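Local coordinates for protein MlnD (Bacillus methylotrophicus, PDB 5IL5) that probably dehydrates beta-hydroxyacyl intermediates during antibiotic polyketide assembly, acting as the dehydratase domain of a multifunctional trans-AT polyketide synthase, at residues 242-256 with 269-283. Residues are numbered along the deposited sequence; the frame is centred on the assembly and turned at random.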
loop_
_atom_site.group_PDB
_atom_site.type_symbol
_atom_site.label_atom_id
_atom_site.label_comp_id
_atom_site.label_asym_id
_atom_site.label_seq_id
_atom_site.Cartn_x
_atom_site.Cartn_y
_atom_site.Cartn_z
ATOM N N GLU A 242 -19.064 10.197 -19.933
ATOM C CA GLU A 242 -18.757 8.771 -19.883
ATOM C C GLU A 242 -17.406 8.467 -20.507
ATOM O O GLU A 242 -16.978 9.119 -21.465
ATOM C CB GLU A 242 -19.817 7.923 -20.592
ATOM C CG GLU A 242 -20.982 7.531 -19.705
ATOM C CD GLU A 242 -21.984 6.663 -20.428
ATOM O OE1 GLU A 242 -21.834 6.485 -21.655
ATOM O OE2 GLU A 242 -22.903 6.134 -19.768
ATOM N N CYS A 243 -16.752 7.442 -19.958
ATOM C CA CYS A 243 -15.569 6.836 -20.565
ATOM C C CYS A 243 -15.669 5.325 -20.405
ATOM O O CYS A 243 -15.608 4.809 -19.285
ATOM C CB CYS A 243 -14.285 7.359 -19.935
ATOM S SG CYS A 243 -12.837 6.554 -20.617
ATOM N N THR A 244 -15.791 4.619 -21.525
ATOM C CA THR A 244 -15.948 3.173 -21.546
ATOM C C THR A 244 -14.774 2.557 -22.288
ATOM O O THR A 244 -14.377 3.051 -23.348
ATOM C CB THR A 244 -17.267 2.783 -22.220
ATOM O OG1 THR A 244 -18.335 3.587 -21.698
ATOM C CG2 THR A 244 -17.577 1.302 -22.022
ATOM N N ILE A 245 -14.225 1.480 -21.735
ATOM C CA ILE A 245 -13.073 0.792 -22.305
ATOM C C ILE A 245 -13.561 -0.591 -22.709
ATOM O O ILE A 245 -13.656 -1.493 -21.868
ATOM C CB ILE A 245 -11.902 0.703 -21.322
ATOM C CG1 ILE A 245 -11.572 2.074 -20.729
ATOM C CG2 ILE A 245 -10.661 0.150 -22.011
ATOM C CD1 ILE A 245 -11.029 1.968 -19.347
ATOM N N PHE A 246 -13.853 -0.768 -24.000
ATOM C CA PHE A 246 -14.402 -2.029 -24.485
ATOM C C PHE A 246 -13.319 -3.070 -24.727
ATOM O O PHE A 246 -13.548 -4.271 -24.536
ATOM C CB PHE A 246 -15.177 -1.787 -25.776
ATOM C CG PHE A 246 -16.306 -0.821 -25.630
ATOM C CD1 PHE A 246 -17.546 -1.251 -25.192
ATOM C CD2 PHE A 246 -16.132 0.518 -25.931
ATOM C CE1 PHE A 246 -18.591 -0.363 -25.060
ATOM C CE2 PHE A 246 -17.176 1.410 -25.798
ATOM C CZ PHE A 246 -18.406 0.969 -25.364
ATOM N N ASP A 247 -12.139 -2.631 -25.150
ATOM C CA ASP A 247 -11.107 -3.555 -25.611
ATOM C C ASP A 247 -9.778 -2.818 -25.542
ATOM O O ASP A 247 -9.552 -1.876 -26.306
ATOM C CB ASP A 247 -11.406 -4.035 -27.028
ATOM C CG ASP A 247 -10.434 -5.098 -27.506
ATOM O OD1 ASP A 247 -9.375 -5.273 -26.861
ATOM O OD2 ASP A 247 -10.734 -5.766 -28.522
ATOM N N HIS A 248 -8.910 -3.250 -24.633
ATOM C CA HIS A 248 -7.596 -2.654 -24.468
ATOM C C HIS A 248 -6.477 -3.533 -24.998
ATOM O O HIS A 248 -5.306 -3.151 -24.889
ATOM C CB HIS A 248 -7.350 -2.356 -22.993
ATOM C CG HIS A 248 -7.395 -3.574 -22.127
ATOM N ND1 HIS A 248 -6.399 -4.525 -22.136
ATOM C CD2 HIS A 248 -8.329 -4.011 -21.250
ATOM C CE1 HIS A 248 -6.707 -5.488 -21.286
ATOM N NE2 HIS A 248 -7.872 -5.199 -20.735
ATOM N N GLU A 249 -6.801 -4.691 -25.575
ATOM C CA GLU A 249 -5.791 -5.553 -26.175
ATOM C C GLU A 249 -5.658 -5.313 -27.673
ATOM O O GLU A 249 -4.546 -5.368 -28.209
ATOM C CB GLU A 249 -6.118 -7.026 -25.911
ATOM C CG GLU A 249 -5.971 -7.460 -24.456
ATOM C CD GLU A 249 -6.662 -8.778 -24.161
ATOM O OE1 GLU A 249 -7.422 -9.260 -25.023
ATOM O OE2 GLU A 249 -6.429 -9.343 -23.073
ATOM N N THR A 250 -6.763 -5.044 -28.371
ATOM C CA THR A 250 -6.679 -4.798 -29.805
ATOM C C THR A 250 -5.948 -3.489 -30.070
ATOM O O THR A 250 -6.121 -2.503 -29.350
ATOM C CB THR A 250 -8.066 -4.761 -30.439
ATOM O OG1 THR A 250 -8.782 -5.945 -30.079
ATOM C CG2 THR A 250 -7.933 -4.740 -31.953
ATOM N N GLU A 251 -5.143 -3.489 -31.120
ATOM C CA GLU A 251 -4.301 -2.344 -31.424
ATOM C C GLU A 251 -5.162 -1.163 -31.868
ATOM O O GLU A 251 -5.970 -1.310 -32.794
ATOM C CB GLU A 251 -3.308 -2.717 -32.521
ATOM C CG GLU A 251 -2.222 -1.684 -32.811
ATOM C CD GLU A 251 -1.320 -1.407 -31.613
ATOM O OE1 GLU A 251 -1.334 -2.213 -30.655
ATOM O OE2 GLU A 251 -0.578 -0.398 -31.643
ATOM N N PRO A 252 -5.041 0.005 -31.234
ATOM C CA PRO A 252 -5.766 1.184 -31.721
ATOM C C PRO A 252 -5.108 1.765 -32.966
ATOM O O PRO A 252 -3.883 1.846 -33.068
ATOM C CB PRO A 252 -5.696 2.153 -30.533
ATOM C CG PRO A 252 -4.437 1.787 -29.835
ATOM C CD PRO A 252 -4.285 0.297 -30.005
ATOM N N VAL A 253 -5.944 2.160 -33.926
ATOM C CA VAL A 253 -5.468 2.580 -35.239
ATOM C C VAL A 253 -6.022 3.956 -35.584
ATOM O O VAL A 253 -5.333 4.774 -36.203
ATOM C CB VAL A 253 -5.872 1.558 -36.318
ATOM C CG1 VAL A 253 -5.344 1.973 -37.687
ATOM C CG2 VAL A 253 -5.372 0.169 -35.964
ATOM N N TYR A 254 -7.265 4.224 -35.188
ATOM C CA TYR A 254 -7.941 5.459 -35.555
ATOM C C TYR A 254 -8.545 6.131 -34.332
ATOM O O TYR A 254 -8.849 5.485 -33.327
ATOM C CB TYR A 254 -9.054 5.212 -36.576
ATOM C CG TYR A 254 -8.592 4.695 -37.913
ATOM C CD1 TYR A 254 -8.126 5.567 -38.888
ATOM C CD2 TYR A 254 -8.630 3.342 -38.205
ATOM C CE1 TYR A 254 -7.714 5.105 -40.109
ATOM C CE2 TYR A 254 -8.212 2.873 -39.426
ATOM C CZ TYR A 254 -7.754 3.759 -40.374
ATOM O OH TYR A 254 -7.339 3.292 -41.595
ATOM N N VAL A 255 -8.738 7.444 -34.449
ATOM C CA VAL A 255 -9.490 8.232 -33.482
ATOM C C VAL A 255 -10.532 9.055 -34.238
ATOM O O VAL A 255 -10.184 9.828 -35.140
ATOM C CB VAL A 255 -8.560 9.137 -32.651
ATOM C CG1 VAL A 255 -9.354 10.136 -31.815
ATOM C CG2 VAL A 255 -7.642 8.290 -31.760
ATOM N N TYR A 256 -11.803 8.894 -33.872
ATOM C CA TYR A 256 -12.917 9.593 -34.512
ATOM C C TYR A 256 -13.635 10.472 -33.495
ATOM O O TYR A 256 -13.933 10.018 -32.388
ATOM C CB TYR A 256 -13.905 8.593 -35.122
ATOM C CG TYR A 256 -15.149 9.231 -35.696
ATOM C CD1 TYR A 256 -15.127 9.866 -36.933
ATOM C CD2 TYR A 256 -16.347 9.202 -35.002
ATOM C CE1 TYR A 256 -16.262 10.447 -37.458
ATOM C CE2 TYR A 256 -17.490 9.787 -35.519
ATOM C CZ TYR A 256 -17.441 10.409 -36.749
ATOM O OH TYR A 256 -18.572 10.996 -37.273
ATOM N N VAL A 269 -16.029 11.033 -28.630
ATOM C CA VAL A 269 -14.796 10.558 -29.243
ATOM C C VAL A 269 -14.727 9.042 -29.154
ATOM O O VAL A 269 -15.278 8.429 -28.236
ATOM C CB VAL A 269 -13.550 11.192 -28.603
ATOM C CG1 VAL A 269 -12.362 11.006 -29.537
ATOM C CG2 VAL A 269 -13.797 12.658 -28.283
ATOM N N TYR A 270 -14.059 8.433 -30.133
ATOM C CA TYR A 270 -13.914 6.985 -30.187
ATOM C C TYR A 270 -12.510 6.591 -30.620
ATOM O O TYR A 270 -11.945 7.191 -31.536
ATOM C CB TYR A 270 -14.919 6.365 -31.161
ATOM C CG TYR A 270 -16.349 6.756 -30.895
ATOM C CD1 TYR A 270 -16.879 7.936 -31.396
ATOM C CD2 TYR A 270 -17.172 5.943 -30.138
ATOM C CE1 TYR A 270 -18.192 8.288 -31.151
ATOM C CE2 TYR A 270 -18.479 6.286 -29.882
ATOM C CZ TYR A 270 -18.986 7.463 -30.389
ATOM O OH TYR A 270 -20.293 7.809 -30.138
ATOM N N VAL A 271 -11.956 5.578 -29.955
ATOM C CA VAL A 271 -10.747 4.896 -30.407
ATOM C C VAL A 271 -11.177 3.620 -31.118
ATOM O O VAL A 271 -12.001 2.858 -30.597
ATOM C CB VAL A 271 -9.800 4.585 -29.233
ATOM C CG1 VAL A 271 -8.545 3.873 -29.726
ATOM C CG2 VAL A 271 -9.427 5.857 -28.498
ATOM N N LEU A 272 -10.616 3.379 -32.299
ATOM C CA LEU A 272 -11.097 2.344 -33.202
ATOM C C LEU A 272 -9.967 1.408 -33.607
ATOM O O LEU A 272 -8.805 1.812 -33.672
ATOM C CB LEU A 272 -11.700 2.972 -34.457
ATOM C CG LEU A 272 -12.583 4.194 -34.218
ATOM C CD1 LEU A 272 -12.961 4.802 -35.532
ATOM C CD2 LEU A 272 -13.827 3.794 -33.448
ATOM N N ASP A 273 -10.318 0.160 -33.908
ATOM C CA ASP A 273 -9.345 -0.790 -34.435
ATOM C C ASP A 273 -9.150 -0.540 -35.933
ATOM O O ASP A 273 -9.654 0.434 -36.502
ATOM C CB ASP A 273 -9.785 -2.226 -34.148
ATOM C CG ASP A 273 -11.117 -2.569 -34.776
ATOM O OD1 ASP A 273 -11.494 -1.935 -35.777
ATOM O OD2 ASP A 273 -11.782 -3.492 -34.269
ATOM N N ASN A 274 -8.412 -1.433 -36.597
ATOM C CA ASN A 274 -8.104 -1.234 -38.007
ATOM C C ASN A 274 -9.348 -1.230 -38.889
ATOM O O ASN A 274 -9.267 -0.795 -40.045
ATOM C CB ASN A 274 -7.127 -2.311 -38.489
ATOM C CG ASN A 274 -7.605 -3.717 -38.181
ATOM O OD1 ASN A 274 -8.785 -3.946 -37.943
ATOM N ND2 ASN A 274 -6.689 -4.672 -38.218
ATOM N N ALA A 275 -10.494 -1.691 -38.380
ATOM C CA ALA A 275 -11.711 -1.772 -39.180
ATOM C C ALA A 275 -12.849 -0.930 -38.610
ATOM O O ALA A 275 -14.012 -1.152 -38.968
ATOM C CB ALA A 275 -12.157 -3.226 -39.328
ATOM N N GLY A 276 -12.557 0.030 -37.731
ATOM C CA GLY A 276 -13.614 0.823 -37.140
ATOM C C GLY A 276 -14.191 0.323 -35.831
ATOM O O GLY A 276 -15.013 1.032 -35.236
ATOM N N GLY A 277 -13.843 -0.882 -35.390
ATOM C CA GLY A 277 -14.458 -1.428 -34.189
ATOM C C GLY A 277 -14.088 -0.575 -32.980
ATOM O O GLY A 277 -12.907 -0.309 -32.727
ATOM N N ILE A 278 -15.096 -0.146 -32.224
ATOM C CA ILE A 278 -14.863 0.800 -31.138
ATOM C C ILE A 278 -14.172 0.098 -29.975
ATOM O O ILE A 278 -14.698 -0.866 -29.405
ATOM C CB ILE A 278 -16.175 1.458 -30.691
ATOM C CG1 ILE A 278 -16.777 2.268 -31.847
ATOM C CG2 ILE A 278 -15.926 2.360 -29.483
ATOM C CD1 ILE A 278 -18.208 2.759 -31.617
ATOM N N LEU A 279 -12.991 0.597 -29.607
ATOM C CA LEU A 279 -12.218 0.065 -28.492
ATOM C C LEU A 279 -12.419 0.863 -27.216
ATOM O O LEU A 279 -12.289 0.306 -26.121
ATOM C CB LEU A 279 -10.720 0.065 -28.832
ATOM C CG LEU A 279 -10.293 -0.543 -30.171
ATOM C CD1 LEU A 279 -8.829 -0.276 -30.481
ATOM C CD2 LEU A 279 -10.546 -2.030 -30.153
ATOM N N MET A 280 -12.709 2.157 -27.340
ATOM C CA MET A 280 -12.907 3.035 -26.197
ATOM C C MET A 280 -13.743 4.223 -26.656
ATOM O O MET A 280 -13.566 4.715 -27.771
ATOM C CB MET A 280 -11.567 3.503 -25.614
ATOM C CG MET A 280 -11.682 4.436 -24.420
ATOM S SD MET A 280 -10.072 4.794 -23.679
ATOM C CE MET A 280 -9.352 5.816 -24.946
ATOM N N GLU A 281 -14.655 4.665 -25.796
ATOM C CA GLU A 281 -15.579 5.747 -26.102
ATOM C C GLU A 281 -15.443 6.815 -25.031
ATOM O O GLU A 281 -15.468 6.498 -23.839
ATOM C CB GLU A 281 -17.030 5.230 -26.159
ATOM C CG GLU A 281 -18.082 6.302 -26.421
ATOM C CD GLU A 281 -19.499 5.771 -26.325
ATOM O OE1 GLU A 281 -19.667 4.599 -25.923
ATOM O OE2 GLU A 281 -20.438 6.540 -26.639
ATOM N N LEU A 282 -15.318 8.075 -25.447
ATOM C CA LEU A 282 -15.476 9.213 -24.543
ATOM C C LEU A 282 -16.646 10.056 -25.022
ATOM O O LEU A 282 -16.567 10.712 -26.067
ATOM C CB LEU A 282 -14.213 10.071 -24.452
ATOM C CG LEU A 282 -13.153 9.583 -23.474
ATOM C CD1 LEU A 282 -12.297 8.528 -24.136
ATOM C CD2 LEU A 282 -12.327 10.753 -22.957
ATOM N N SER A 283 -17.707 10.061 -24.235
ATOM C CA SER A 283 -18.931 10.759 -24.575
ATOM C C SER A 283 -19.037 12.068 -23.799
ATOM O O SER A 283 -18.579 12.179 -22.659
ATOM C CB SER A 283 -20.137 9.869 -24.273
ATOM O OG SER A 283 -21.323 10.410 -24.824
#
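Leu-279, at a corner of its chain, reaches into the loop that follows strand 239-245, an example of how a single aliphatic side chain can fill the bend between two strand pairings. Its CB lies 3.4 Å from Asp-247 O. A chi1 of -50° puts CG beside the backbone N, and CG stays by that same oxygen, 4.2 Å from Asp-247 O. Of the two methyls, CD1 packs 3.6 Å from Pro-252 CA and also touches Thr-250 O, while CD2 meets Thr-250 CB and Asp-247 CB. The loop holds its curve through Asp-247, whose OD1 forms an Asx turn by accepting from Glu-249 N and takes a further bond from Thr-250 N. Leu-279 O is gripped twice as well, by Phe-246 N from above its carbonyl plane and by Asp-247 N, 3.1 Å away, on a lone pair.

The Phe-246 ring is met at its edge by Glu-281 CB, 3.8 Å from CE2, and its plane lies only 21° from that of the Glu-281 carboxylate; Thr-244 CG2 lies over one face, offset toward the rim. Beyond the loop, Leu-272 O receives both Val-253 N and Tyr-254 N, a classic beta bulge, and Pro-252 CB touches Val-271 CG1. Further along, Tyr-256 and Tyr-270 run side by side, with CD2 of the former 3.9 Å from CD1 of the latter.

Both pairings are antiparallel, 242-245 against 280-283 and 254-256 against 269-272, in the predicted C-terminal hotdog fold. Strand 239-245 pairs on its other edge with strand 92-98 (Cys-243 with Leu-93), and strand 254-258 pairs with strand 197-202. The face bearing Val-269, Val-271 and Met-280 rests on helix 215-229; on the same side, Cys-243 and Leu-282 touch Ile-75 of helix 74-86.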